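Local coordinates for protein inositol monophosphatase (Zymomonas mobilis, PDB 4N81) that probably hydrolyses phosphate monoesters such as inositol monophosphate, with magnesium as the likely cofactor, at residues Asp78-Trp83 and Val108-Pro113; Gly102-Leu107 and Gly116-Pro121; Arg145-Leu150 and His247-Pro252; Ala153-Thr158 and Leu176-Thr181. All blocks are in the same frame, centred on the assembly; numbering follows the deposited sequence.

Contact 1 of 4, residues Asp78-Trp83 and Val108-Pro113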
loop_
_atom_site.group_PDB
_atom_site.type_symbol
_atom_site.label_atom_id
_atom_site.label_comp_id
_atom_site.label_asym_id
_atom_site.label_seq_id
_atom_site.Cartn_x
_atom_site.Cartn_y
_atom_site.Cartn_z
ATOM N N ASP A 78 -0.125 -9.352 -35.542
ATOM C CA ASP A 78 0.794 -9.126 -36.671
ATOM C C ASP A 78 0.995 -7.636 -36.975
ATOM O O ASP A 78 1.956 -7.261 -37.649
ATOM C CB ASP A 78 0.363 -9.871 -37.949
ATOM C CG ASP A 78 0.620 -11.365 -37.882
ATOM O OD1 ASP A 78 1.525 -11.796 -37.142
ATOM O OD2 ASP A 78 -0.091 -12.110 -38.589
ATOM N N ALA A 79 0.087 -6.794 -36.483
ATOM C CA ALA A 79 0.173 -5.360 -36.743
ATOM C C ALA A 79 1.423 -4.775 -36.090
ATOM O O ALA A 79 1.883 -5.264 -35.030
ATOM C CB ALA A 79 -1.100 -4.615 -36.278
ATOM N N ARG A 80 1.964 -3.737 -36.730
ATOM C CA ARG A 80 3.066 -2.978 -36.156
ATOM C C ARG A 80 2.650 -2.341 -34.824
ATOM O O ARG A 80 3.495 -2.246 -33.923
ATOM C CB ARG A 80 3.462 -1.831 -37.098
ATOM C CG ARG A 80 4.386 -2.170 -38.220
ATOM C CD ARG A 80 5.034 -0.909 -38.780
ATOM N NE ARG A 80 5.908 -0.251 -37.805
ATOM C CZ ARG A 80 5.638 0.895 -37.168
ATOM N NH1 ARG A 80 4.502 1.549 -37.396
ATOM N NH2 ARG A 80 6.516 1.394 -36.294
ATOM N N ARG A 81 1.371 -1.922 -34.713
ATOM C CA ARG A 81 0.841 -1.185 -33.535
ATOM C C ARG A 81 -0.121 -2.077 -32.737
ATOM O O ARG A 81 -1.080 -2.639 -33.313
ATOM C CB ARG A 81 0.065 0.086 -33.966
ATOM C CG ARG A 81 0.917 1.181 -34.658
ATOM C CD ARG A 81 0.079 2.277 -35.378
ATOM N NE ARG A 81 -1.150 2.643 -34.666
ATOM C CZ ARG A 81 -1.323 3.737 -33.930
ATOM N NH1 ARG A 81 -0.347 4.625 -33.784
ATOM N NH2 ARG A 81 -2.485 3.952 -33.336
ATOM N N LEU A 82 0.083 -2.167 -31.426
ATOM C CA LEU A 82 -0.738 -3.039 -30.580
ATOM C C LEU A 82 -1.136 -2.281 -29.324
ATOM O O LEU A 82 -0.272 -1.665 -28.677
ATOM C CB LEU A 82 0.082 -4.246 -30.084
ATOM C CG LEU A 82 0.661 -5.244 -31.088
ATOM C CD1 LEU A 82 1.411 -6.343 -30.330
ATOM C CD2 LEU A 82 -0.455 -5.830 -31.915
ATOM N N TRP A 83 -2.391 -2.411 -28.916
ATOM C CA TRP A 83 -2.808 -1.915 -27.607
ATOM C C TRP A 83 -2.684 -3.013 -26.539
ATOM O O TRP A 83 -3.055 -4.171 -26.788
ATOM C CB TRP A 83 -4.260 -1.442 -27.689
ATOM C CG TRP A 83 -4.387 -0.212 -28.552
ATOM C CD1 TRP A 83 -4.549 -0.162 -29.895
ATOM C CD2 TRP A 83 -4.292 1.147 -28.098
ATOM N NE1 TRP A 83 -4.584 1.159 -30.326
ATOM C CE2 TRP A 83 -4.431 1.977 -29.233
ATOM C CE3 TRP A 83 -4.098 1.738 -26.842
ATOM C CZ2 TRP A 83 -4.393 3.366 -29.147
ATOM C CZ3 TRP A 83 -4.063 3.114 -26.757
ATOM C CH2 TRP A 83 -4.207 3.915 -27.907
ATOM N N VAL A 108 1.947 0.124 -28.315
ATOM C CA VAL A 108 3.223 -0.523 -28.486
ATOM C C VAL A 108 3.470 -0.562 -29.995
ATOM O O VAL A 108 2.560 -0.901 -30.738
ATOM C CB VAL A 108 3.159 -1.950 -27.899
ATOM C CG1 VAL A 108 4.382 -2.729 -28.263
ATOM C CG2 VAL A 108 3.029 -1.895 -26.390
ATOM N N GLU A 109 4.664 -0.164 -30.436
ATOM C CA GLU A 109 4.998 -0.204 -31.873
ATOM C C GLU A 109 6.285 -0.969 -32.085
ATOM O O GLU A 109 7.277 -0.654 -31.432
ATOM C CB GLU A 109 5.256 1.201 -32.426
ATOM C CG GLU A 109 4.042 2.077 -32.549
ATOM C CD GLU A 109 4.361 3.443 -33.190
ATOM O OE1 GLU A 109 3.563 4.365 -32.993
ATOM O OE2 GLU A 109 5.384 3.588 -33.893
ATOM N N ASP A 110 6.275 -1.914 -33.037
ATOM C CA ASP A 110 7.436 -2.784 -33.252
ATOM C C ASP A 110 7.895 -3.409 -31.918
ATOM O O ASP A 110 9.097 -3.543 -31.640
ATOM C CB ASP A 110 8.558 -1.986 -33.885
ATOM C CG ASP A 110 8.109 -1.273 -35.162
ATOM O OD1 ASP A 110 8.504 -0.113 -35.325
ATOM O OD2 ASP A 110 7.348 -1.844 -35.983
ATOM N N GLY A 111 6.919 -3.735 -31.082
ATOM C CA GLY A 111 7.170 -4.434 -29.846
ATOM C C GLY A 111 7.611 -3.498 -28.723
ATOM O O GLY A 111 7.718 -3.960 -27.592
ATOM N N ARG A 112 7.816 -2.197 -29.004
ATOM C CA ARG A 112 8.210 -1.220 -27.962
ATOM C C ARG A 112 7.065 -0.323 -27.448
ATOM O O ARG A 112 6.401 0.276 -28.260
ATOM C CB ARG A 112 9.322 -0.282 -28.472
ATOM C CG ARG A 112 10.615 -1.001 -28.914
ATOM C CD ARG A 112 11.340 -1.735 -27.719
ATOM N NE ARG A 112 12.509 -2.464 -28.268
ATOM C CZ ARG A 112 13.688 -1.888 -28.397
ATOM N NH1 ARG A 112 13.837 -0.627 -27.978
ATOM N NH2 ARG A 112 14.716 -2.555 -28.892
ATOM N N PRO A 113 6.868 -0.206 -26.110
ATOM C CA PRO A 113 5.837 0.755 -25.682
ATOM C C PRO A 113 6.177 2.150 -26.126
ATOM O O PRO A 113 7.325 2.577 -25.958
ATOM C CB PRO A 113 5.913 0.703 -24.144
ATOM C CG PRO A 113 6.497 -0.667 -23.836
ATOM C CD PRO A 113 7.447 -0.967 -24.994
HETATM O O HOH W 1 4.378 -3.920 -31.570
HETATM O O HOH W 2 2.152 5.230 -34.862
#
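The antiparallel pairing of strand 81-86 with strand 102-109 in the larger sheet of the fold ends here, with R80, R81 and L82 lying against D110, E109 and V108 where strand 102-109 enters the type I' turn from E109 to R112. L82 and V108 form a hydrogen-bonded pair: L82 N donates to V108 O at 2.9 Å, and V108 N returns a bond to L82 O. Beyond it, D110 N reaches R80 O at 2.9 Å, and a water links R80 O to G111 N. The guanidinium of R80 presents NE and NH2 to D110: R80 NE meets D110 OD2 on its syn side at 2.8 Å, and R80 NH2 meets D110 OD1 at 2.7 Å from above the carboxylate plane, the two flat groups being turned 58° apart. The same R80 NH2 has a weak, 3.4 Å bond to E109 OE2. R81 and E109 run side by side on one face, CG to CG 3.9 Å, and a second water joins R81 NH1 to E109 OE1. Their direct salt bridge is long; R81 makes salt bridges to D65 and D9, and E109 OE1 is hydrogen-bonded to Y6 OH. An alanine in place of E109 would probably leave R80 without its second carboxylate and the Y6 hydroxyl and the water on R81 without their partner. In this network opposite charges probably offset one another at the sheet end.

Contact 2 of 4, residues Gly102-Leu107 and Gly116-Pro121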
loop_
_atom_site.group_PDB
_atom_site.type_symbol
_atom_site.label_atom_id
_atom_site.label_comp_id
_atom_site.label_asym_id
_atom_site.label_seq_id
_atom_site.Cartn_x
_atom_site.Cartn_y
_atom_site.Cartn_z
ATOM N N GLY A 102 -4.012 -0.315 -10.356
ATOM C CA GLY A 102 -4.267 0.672 -11.422
ATOM C C GLY A 102 -4.681 0.022 -12.735
ATOM O O GLY A 102 -4.346 -1.139 -13.020
ATOM N N THR A 103 -5.409 0.775 -13.554
ATOM C CA THR A 103 -5.655 0.339 -14.920
ATOM C C THR A 103 -4.405 0.732 -15.701
ATOM O O THR A 103 -3.952 1.880 -15.629
ATOM C CB THR A 103 -6.861 1.089 -15.476
ATOM O OG1 THR A 103 -8.032 0.704 -14.734
ATOM C CG2 THR A 103 -7.062 0.774 -17.004
ATOM N N LEU A 104 -3.869 -0.190 -16.492
ATOM C CA LEU A 104 -2.738 0.134 -17.370
ATOM C C LEU A 104 -3.210 0.081 -18.804
ATOM O O LEU A 104 -3.823 -0.922 -19.209
ATOM C CB LEU A 104 -1.626 -0.907 -17.190
ATOM C CG LEU A 104 -1.117 -1.120 -15.761
ATOM C CD1 LEU A 104 0.076 -2.100 -15.715
ATOM C CD2 LEU A 104 -0.667 0.251 -15.215
ATOM N N ILE A 105 -2.903 1.126 -19.574
ATOM C CA ILE A 105 -3.181 1.108 -21.017
ATOM C C ILE A 105 -1.878 1.479 -21.743
ATOM O O ILE A 105 -1.229 2.478 -21.405
ATOM C CB ILE A 105 -4.264 2.158 -21.319
ATOM C CG1 ILE A 105 -5.589 1.751 -20.632
ATOM C CG2 ILE A 105 -4.415 2.405 -22.874
ATOM C CD1 ILE A 105 -6.483 2.912 -20.280
ATOM N N ALA A 106 -1.524 0.749 -22.782
ATOM C CA ALA A 106 -0.307 1.107 -23.488
ATOM C C ALA A 106 -0.518 0.951 -24.972
ATOM O O ALA A 106 -1.334 0.134 -25.388
ATOM C CB ALA A 106 0.821 0.215 -23.033
ATOM N N LEU A 107 0.187 1.775 -25.757
ATOM C CA LEU A 107 0.300 1.561 -27.212
ATOM C C LEU A 107 1.758 1.156 -27.472
ATOM O O LEU A 107 2.680 1.797 -26.948
ATOM C CB LEU A 107 0.010 2.857 -27.976
ATOM C CG LEU A 107 0.218 2.793 -29.496
ATOM C CD1 LEU A 107 -0.620 1.653 -30.116
ATOM C CD2 LEU A 107 -0.133 4.149 -30.162
ATOM N N GLY A 116 1.794 5.203 -22.474
ATOM C CA GLY A 116 1.319 4.423 -21.345
ATOM C C GLY A 116 0.516 5.296 -20.401
ATOM O O GLY A 116 0.860 6.457 -20.183
ATOM N N ILE A 117 -0.538 4.740 -19.817
ATOM C CA ILE A 117 -1.270 5.406 -18.746
ATOM C C ILE A 117 -1.361 4.423 -17.583
ATOM O O ILE A 117 -1.623 3.192 -17.806
ATOM C CB ILE A 117 -2.711 5.829 -19.216
ATOM C CG1 ILE A 117 -2.626 7.039 -20.169
ATOM C CG2 ILE A 117 -3.595 6.212 -18.014
ATOM C CD1 ILE A 117 -3.992 7.605 -20.607
ATOM N N ILE A 118 -1.123 4.945 -16.371
ATOM C CA ILE A 118 -1.539 4.265 -15.137
ATOM C C ILE A 118 -2.679 5.090 -14.575
ATOM O O ILE A 118 -2.509 6.290 -14.340
ATOM C CB ILE A 118 -0.440 4.266 -14.027
ATOM C CG1 ILE A 118 0.834 3.477 -14.468
ATOM C CG2 ILE A 118 -1.007 3.648 -12.737
ATOM C CD1 ILE A 118 2.136 3.923 -13.640
ATOM N N ASN A 119 -3.819 4.463 -14.299
ATOM C CA ASN A 119 -4.901 5.215 -13.689
ATOM C C ASN A 119 -5.401 4.544 -12.437
ATOM O O ASN A 119 -5.828 3.390 -12.497
ATOM C CB ASN A 119 -6.085 5.360 -14.653
ATOM C CG ASN A 119 -7.162 6.311 -14.096
ATOM O OD1 ASN A 119 -6.897 7.482 -13.896
ATOM N ND2 ASN A 119 -8.365 5.788 -13.821
ATOM N N GLN A 120 -5.417 5.286 -11.330
ATOM C CA GLN A 120 -5.952 4.750 -10.073
ATOM C C GLN A 120 -7.328 5.359 -10.001
ATOM O O GLN A 120 -7.472 6.567 -9.755
ATOM C CB GLN A 120 -5.065 5.282 -8.904
ATOM C CG GLN A 120 -4.999 4.256 -7.723
ATOM C CD GLN A 120 -6.395 3.820 -7.284
ATOM O OE1 GLN A 120 -7.245 4.656 -6.974
ATOM N NE2 GLN A 120 -6.639 2.527 -7.272
ATOM N N PRO A 121 -8.379 4.522 -10.204
ATOM C CA PRO A 121 -9.716 5.104 -10.375
ATOM C C PRO A 121 -10.399 5.455 -9.069
ATOM O O PRO A 121 -11.442 6.119 -9.117
ATOM C CB PRO A 121 -10.487 4.010 -11.112
ATOM C CG PRO A 121 -9.775 2.688 -10.668
ATOM C CD PRO A 121 -8.316 3.096 -10.598
HETATM O O HOH W 3 -9.238 3.183 -14.749
#
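L104 lies alongside I118, the two side chains pointing the same way, with CD2 of L104 against CG1 of I118 at 3.6 Å. They form a non-hydrogen-bonded pair in the beta hairpin of strands 102-109 and 112-120, which run antiparallel in the middle of the larger sheet. CG of L104 stands anti to its carbonyl carbon (chi1 -55°), and CD2 turns back toward the neighbouring strand, also nearing I117 O. On this face L104 also packs on D86, one of the predicted magnesium ligands, and on A213, so that this face of the hairpin borders the probable metal site. A106, paired with G116, continues the face, their CA atoms 4.3 Å apart.

Two hydrogen-bonded pairs hold the strands together. T103 and N119 exchange bonds of 2.9 Å, T103 N to N119 O and N119 N to T103 O. I105 and I117 do likewise, with I105 N to I117 O at 3.0 Å and I117 N to I105 O at 2.8 Å. Between them, CA of L104 points its hydrogen at I117 O and CA of I118 at T103 O; past the second pair, G116 CA does the same to I105 O.

The other face carries T103, I105, I117 and N119. Helix 7-24 covers part of it, with I24 on T103 and A13 on I117. The polar groups of the T103-N119 pair are buried but well supplied: T103 OG1 bonds to P87 O and N119 OD1 to R126 NE. A single water completes the pair, donating to T103 OG1 at 2.8 Å and accepting from N119 ND2 at 2.9 Å.

Contact 3 of 4, residues Arg145-Leu150 and His247-Pro252; sequences RSCPAL and HHLIEP
With CG anti to the backbone N (chi1 178°), the imidazole of H248 turns its edge to P148, whose carbonyl oxygen lies near the ring plane, 3.9 Å from H248 CD2; C147 O stands farther off and obliquely to the ring. No hydrogen bond joins the two segments, and the rest of the contact is apolar packing centred on L249.

L249 points toward the loop 145-150 and spreads its two methyls over it. CD2 of L249 touches SG of C147 at 3.6 Å and, at the same distance, CB of C147. CD1 of L249 lies over the backbone, 3.6 Å from C147 O and 3.9 Å from A149 CA. Three residues on from C147, L150 comes in at a slant, its CD2 4.1 Å from CG of L249. The CD1 methyl of L150 meets the backbone of P252, 3.7 Å from P252 O, while CG of L150 lies 4.3 Å from CB of P252. An alanine in place of L249 would probably open a gap between C147 and L150 and leave the C147 thiol without its apolar neighbour on this side.

D246 ties the two segments together from just before 247-252, binding C147 N through OD2 and H248 N through OD1. The contact joins the loop between strands 140-141 and 154-157 to the residues leading into helix 250-257 and to P252 within it, with P148 packing on I34 of the second subunit, while the side chain of I250 packs on R226 of strand 224-226.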
loop_
_atom_site.group_PDB
_atom_site.type_symbol
_atom_site.label_atom_id
_atom_site.label_comp_id
_atom_site.label_asym_id
_atom_site.label_seq_id
_atom_site.Cartn_x
_atom_site.Cartn_y
_atom_site.Cartn_z
ATOM N N ARG A 145 13.789 11.577 -8.980
ATOM C CA ARG A 145 14.882 12.202 -8.229
ATOM C C ARG A 145 16.183 11.500 -8.430
ATOM O O ARG A 145 16.233 10.324 -8.868
ATOM C CB ARG A 145 14.577 12.233 -6.739
ATOM C CG ARG A 145 14.588 10.810 -6.067
ATOM C CD ARG A 145 14.186 10.973 -4.569
ATOM N NE ARG A 145 14.169 9.659 -3.911
ATOM C CZ ARG A 145 13.401 9.378 -2.856
ATOM N NH1 ARG A 145 12.687 10.349 -2.279
ATOM N NH2 ARG A 145 13.428 8.145 -2.344
ATOM N N SER A 146 17.264 12.228 -8.147
ATOM C CA SER A 146 18.580 11.615 -8.209
ATOM C C SER A 146 18.875 10.904 -6.880
ATOM O O SER A 146 18.215 11.146 -5.873
ATOM C CB SER A 146 19.676 12.644 -8.467
ATOM O OG SER A 146 19.640 13.574 -7.402
ATOM N N CYS A 147 19.893 10.043 -6.878
ATOM C CA CYS A 147 20.198 9.261 -5.681
ATOM C C CYS A 147 21.695 8.893 -5.711
ATOM O O CYS A 147 22.195 8.414 -6.724
ATOM C CB CYS A 147 19.359 7.969 -5.697
ATOM S SG CYS A 147 19.630 7.021 -4.147
ATOM N N PRO A 148 22.436 9.318 -4.702
ATOM C CA PRO A 148 23.904 9.147 -4.733
ATOM C C PRO A 148 24.433 7.702 -4.810
ATOM O O PRO A 148 25.474 7.467 -5.410
ATOM C CB PRO A 148 24.367 9.891 -3.477
ATOM C CG PRO A 148 23.253 9.736 -2.509
ATOM C CD PRO A 148 21.976 9.829 -3.404
ATOM N N ALA A 149 23.731 6.757 -4.170
ATOM C CA ALA A 149 24.295 5.411 -3.947
ATOM C C ALA A 149 23.175 4.522 -3.420
ATOM O O ALA A 149 22.213 5.032 -2.841
ATOM C CB ALA A 149 25.428 5.458 -2.886
ATOM N N LEU A 150 23.359 3.198 -3.482
ATOM C CA LEU A 150 22.338 2.280 -2.960
ATOM C C LEU A 150 22.036 2.461 -1.505
ATOM O O LEU A 150 20.894 2.335 -1.101
ATOM C CB LEU A 150 22.804 0.836 -3.119
ATOM C CG LEU A 150 22.945 0.376 -4.552
ATOM C CD1 LEU A 150 23.344 -1.159 -4.535
ATOM C CD2 LEU A 150 21.607 0.579 -5.288
ATOM N N HIS A 247 19.749 7.225 -13.544
ATOM C CA HIS A 247 20.481 6.293 -14.453
ATOM C C HIS A 247 21.821 5.805 -13.843
ATOM O O HIS A 247 22.311 4.673 -14.080
ATOM C CB HIS A 247 20.797 6.973 -15.793
ATOM C CG HIS A 247 19.604 7.306 -16.646
ATOM N ND1 HIS A 247 18.362 7.633 -16.139
ATOM C CD2 HIS A 247 19.492 7.405 -17.993
ATOM C CE1 HIS A 247 17.538 7.914 -17.135
ATOM N NE2 HIS A 247 18.202 7.783 -18.270
ATOM N N HIS A 248 22.367 6.643 -12.975
ATOM C CA HIS A 248 23.622 6.331 -12.285
ATOM C C HIS A 248 23.503 5.075 -11.365
ATOM O O HIS A 248 24.512 4.446 -11.019
ATOM C CB HIS A 248 24.046 7.560 -11.457
ATOM C CG HIS A 248 25.300 7.371 -10.647
ATOM N ND1 HIS A 248 26.562 7.406 -11.201
ATOM C CD2 HIS A 248 25.478 7.212 -9.314
ATOM C CE1 HIS A 248 27.465 7.256 -10.250
ATOM N NE2 HIS A 248 26.829 7.124 -9.095
ATOM N N LEU A 249 22.297 4.745 -10.923
ATOM C CA LEU A 249 22.119 3.643 -9.990
ATOM C C LEU A 249 21.876 2.312 -10.672
ATOM O O LEU A 249 21.862 1.273 -9.988
ATOM C CB LEU A 249 20.943 3.927 -9.006
ATOM C CG LEU A 249 21.375 4.047 -7.541
ATOM C CD1 LEU A 249 22.616 4.888 -7.382
ATOM C CD2 LEU A 249 20.240 4.600 -6.699
ATOM N N ILE A 250 21.681 2.299 -12.008
ATOM C CA ILE A 250 21.319 0.978 -12.516
ATOM C C ILE A 250 22.503 0.003 -12.476
ATOM O O ILE A 250 22.338 -1.149 -12.131
ATOM C CB ILE A 250 20.618 1.063 -13.921
ATOM C CG1 ILE A 250 20.278 -0.344 -14.432
ATOM C CG2 ILE A 250 21.508 1.731 -14.928
ATOM C CD1 ILE A 250 19.006 -0.305 -15.318
ATOM N N GLU A 251 23.712 0.457 -12.809
ATOM C CA GLU A 251 24.856 -0.460 -12.660
ATOM C C GLU A 251 25.117 -1.017 -11.235
ATOM O O GLU A 251 25.285 -2.229 -11.068
ATOM C CB GLU A 251 26.140 0.143 -13.261
ATOM C CG GLU A 251 27.261 -0.861 -13.452
ATOM C CD GLU A 251 28.049 -1.126 -12.166
ATOM O OE1 GLU A 251 28.578 -2.262 -12.000
ATOM O OE2 GLU A 251 28.116 -0.207 -11.319
ATOM N N PRO A 252 25.209 -0.136 -10.222
ATOM C CA PRO A 252 25.361 -0.695 -8.873
ATOM C C PRO A 252 24.221 -1.575 -8.417
ATOM O O PRO A 252 24.476 -2.546 -7.734
ATOM C CB PRO A 252 25.492 0.555 -7.957
ATOM C CG PRO A 252 25.121 1.698 -8.789
ATOM C CD PRO A 252 25.340 1.340 -10.242
#

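Contact 4 of 4, residues Ala153-Thr158 and Leu176-Thr181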
loop_
_atom_site.group_PDB
_atom_site.type_symbol
_atom_site.label_atom_id
_atom_site.label_comp_id
_atom_site.label_asym_id
_atom_site.label_seq_id
_atom_site.Cartn_x
_atom_site.Cartn_y
_atom_site.Cartn_z
ATOM N N ALA A 153 19.223 4.673 -1.197
ATOM C CA ALA A 153 18.080 4.420 -2.069
ATOM C C ALA A 153 16.895 3.722 -1.352
ATOM O O ALA A 153 17.092 2.843 -0.510
ATOM C CB ALA A 153 18.513 3.578 -3.273
ATOM N N LEU A 154 15.683 4.118 -1.734
ATOM C CA LEU A 154 14.481 3.382 -1.357
ATOM C C LEU A 154 14.103 2.435 -2.488
ATOM O O LEU A 154 13.950 2.865 -3.616
ATOM C CB LEU A 154 13.333 4.355 -1.138
ATOM C CG LEU A 154 11.986 3.784 -0.754
ATOM C CD1 LEU A 154 12.152 2.865 0.421
ATOM C CD2 LEU A 154 11.131 4.987 -0.279
ATOM N N LEU A 155 13.991 1.140 -2.152
ATOM C CA LEU A 155 13.745 0.071 -3.113
ATOM C C LEU A 155 12.298 -0.387 -2.861
ATOM O O LEU A 155 11.874 -0.414 -1.725
ATOM C CB LEU A 155 14.659 -1.120 -2.774
ATOM C CG LEU A 155 14.465 -2.480 -3.495
ATOM C CD1 LEU A 155 14.700 -2.341 -5.021
ATOM C CD2 LEU A 155 15.473 -3.500 -2.861
ATOM N N ALA A 156 11.574 -0.787 -3.890
ATOM C CA ALA A 156 10.240 -1.339 -3.662
ATOM C C ALA A 156 10.115 -2.591 -4.484
ATOM O O ALA A 156 10.754 -2.738 -5.558
ATOM C CB ALA A 156 9.135 -0.318 -4.150
ATOM N N THR A 157 9.259 -3.483 -4.007
ATOM C CA THR A 157 8.866 -4.637 -4.849
ATOM C C THR A 157 7.503 -5.132 -4.335
ATOM O O THR A 157 7.155 -4.862 -3.175
ATOM C CB THR A 157 9.853 -5.809 -4.780
ATOM O OG1 THR A 157 9.609 -6.706 -5.905
ATOM C CG2 THR A 157 9.726 -6.622 -3.434
ATOM N N THR A 158 6.729 -5.798 -5.186
ATOM C CA THR A 158 5.381 -6.160 -4.721
ATOM C C THR A 158 5.472 -7.228 -3.629
ATOM O O THR A 158 4.813 -7.110 -2.583
ATOM C CB THR A 158 4.494 -6.660 -5.898
ATOM O OG1 THR A 158 4.291 -5.549 -6.796
ATOM C CG2 THR A 158 3.134 -7.128 -5.350
ATOM N N LEU A 176 19.521 -5.813 0.858
ATOM C CA LEU A 176 20.470 -5.649 1.972
ATOM C C LEU A 176 21.396 -4.452 1.797
ATOM O O LEU A 176 21.996 -3.970 2.758
ATOM C CB LEU A 176 21.312 -6.913 2.161
ATOM C CG LEU A 176 20.522 -8.064 2.804
ATOM C CD1 LEU A 176 21.342 -9.346 2.783
ATOM C CD2 LEU A 176 20.106 -7.689 4.234
ATOM N N LYS A 177 21.530 -3.979 0.562
ATOM C CA LYS A 177 22.410 -2.853 0.245
ATOM C C LYS A 177 21.683 -1.510 0.157
ATOM O O LYS A 177 22.350 -0.435 0.080
ATOM C CB LYS A 177 23.137 -3.115 -1.091
ATOM C CG LYS A 177 24.129 -4.240 -1.045
ATOM C CD LYS A 177 25.248 -3.927 -0.088
ATOM C CE LYS A 177 26.367 -5.006 -0.148
ATOM N NZ LYS A 177 26.549 -5.566 -1.521
ATOM N N CYS A 178 20.339 -1.544 0.168
ATOM C CA CYS A 178 19.526 -0.303 0.097
ATOM C C CYS A 178 19.189 0.269 1.459
ATOM O O CYS A 178 19.311 -0.430 2.473
ATOM C CB CYS A 178 18.240 -0.502 -0.712
ATOM S SG CYS A 178 18.681 -0.866 -2.496
ATOM N N ARG A 179 18.817 1.547 1.492
ATOM C CA ARG A 179 18.493 2.220 2.751
ATOM C C ARG A 179 17.167 1.678 3.335
ATOM O O ARG A 179 17.017 1.531 4.537
ATOM C CB ARG A 179 18.269 3.715 2.477
ATOM C CG ARG A 179 18.003 4.550 3.780
ATOM C CD ARG A 179 16.614 5.270 3.756
ATOM N NE ARG A 179 16.726 6.722 3.540
ATOM C CZ ARG A 179 15.894 7.663 4.009
ATOM N NH1 ARG A 179 14.843 7.364 4.750
ATOM N NH2 ARG A 179 16.139 8.937 3.744
ATOM N N ASP A 180 16.189 1.451 2.478
ATOM C CA ASP A 180 14.923 0.878 2.957
ATOM C C ASP A 180 14.214 0.211 1.826
ATOM O O ASP A 180 14.483 0.544 0.680
ATOM C CB ASP A 180 13.955 1.928 3.483
ATOM C CG ASP A 180 12.803 1.268 4.303
ATOM O OD1 ASP A 180 13.052 0.196 4.941
ATOM O OD2 ASP A 180 11.657 1.775 4.271
ATOM N N THR A 181 13.342 -0.741 2.160
ATOM C CA THR A 181 12.574 -1.440 1.123
ATOM C C THR A 181 11.094 -1.359 1.468
ATOM O O THR A 181 10.727 -1.657 2.625
ATOM C CB THR A 181 13.037 -2.935 1.076
ATOM O OG1 THR A 181 14.418 -2.967 0.659
ATOM C CG2 THR A 181 12.227 -3.713 0.066
#
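Backbone hydrogen bonds set the parallel pairing of strand 154-157 with strand 180-183, the two strands of a beta-alpha-beta unit whose connecting helix is 165-175. L155 N donates to D180 O at 2.9 Å in an almost straight bond, 172° at the hydrogen. Just before this, at the start of both strands, A153 O receives R179 N at 2.9 Å and, weakly, D180 N at 3.4 Å. A short CA-H...O contact, T181 CA to L155 O at 3.1 Å, extends the pairing.

Side-chain packing lies on both faces. On that of L155 and T181 the two side chains run alongside, pointing the same way, with CD2 of L155 3.7 Å from OG1 of T181. The apolar pair is CB of L155 on SG of C178, at 4.0 Å, and F171 of helix 165-175 packs on both L155 and T181. On the face of L154 and D180, CG of L154 is anti to the backbone N (chi1 179°), and CD1 of L154 reaches across to the other strand, 3.3 Å from D180 O and 3.7 Å from D180 CB.

The salt bridge made by D180 is between subunits: OD2 pairs with R92 NH1 of the second subunit, and L154 packs on G96 of that subunit. The L155-T181 face is packed on the helix, while the L154-D180 face meets the second subunit, where the salt bridge of D180 with R92 probably helps to hold the two chains together.

In the fold
From the N terminus, contact 1 closes first, bringing 78-83 back beside 108-113, and contact 2 crosses it, since 102-107 lies within that loop and 116-121 beyond it. The two touch through W83 and L107 and share the strands 102-109 and 112-120, so that three neighbouring strands of the larger sheet are joined. Contact 3 opens later and closes a long loop between 145-150 and 247-252; contact 4, the parallel pair at the edge of the smaller sheet, is nested inside it. Their centres are about 12 Å apart, C147 and L150 meeting A153 and K177, and both touch the second subunit. Contacts 1 and 4 lie on opposite sides of the chain's centre.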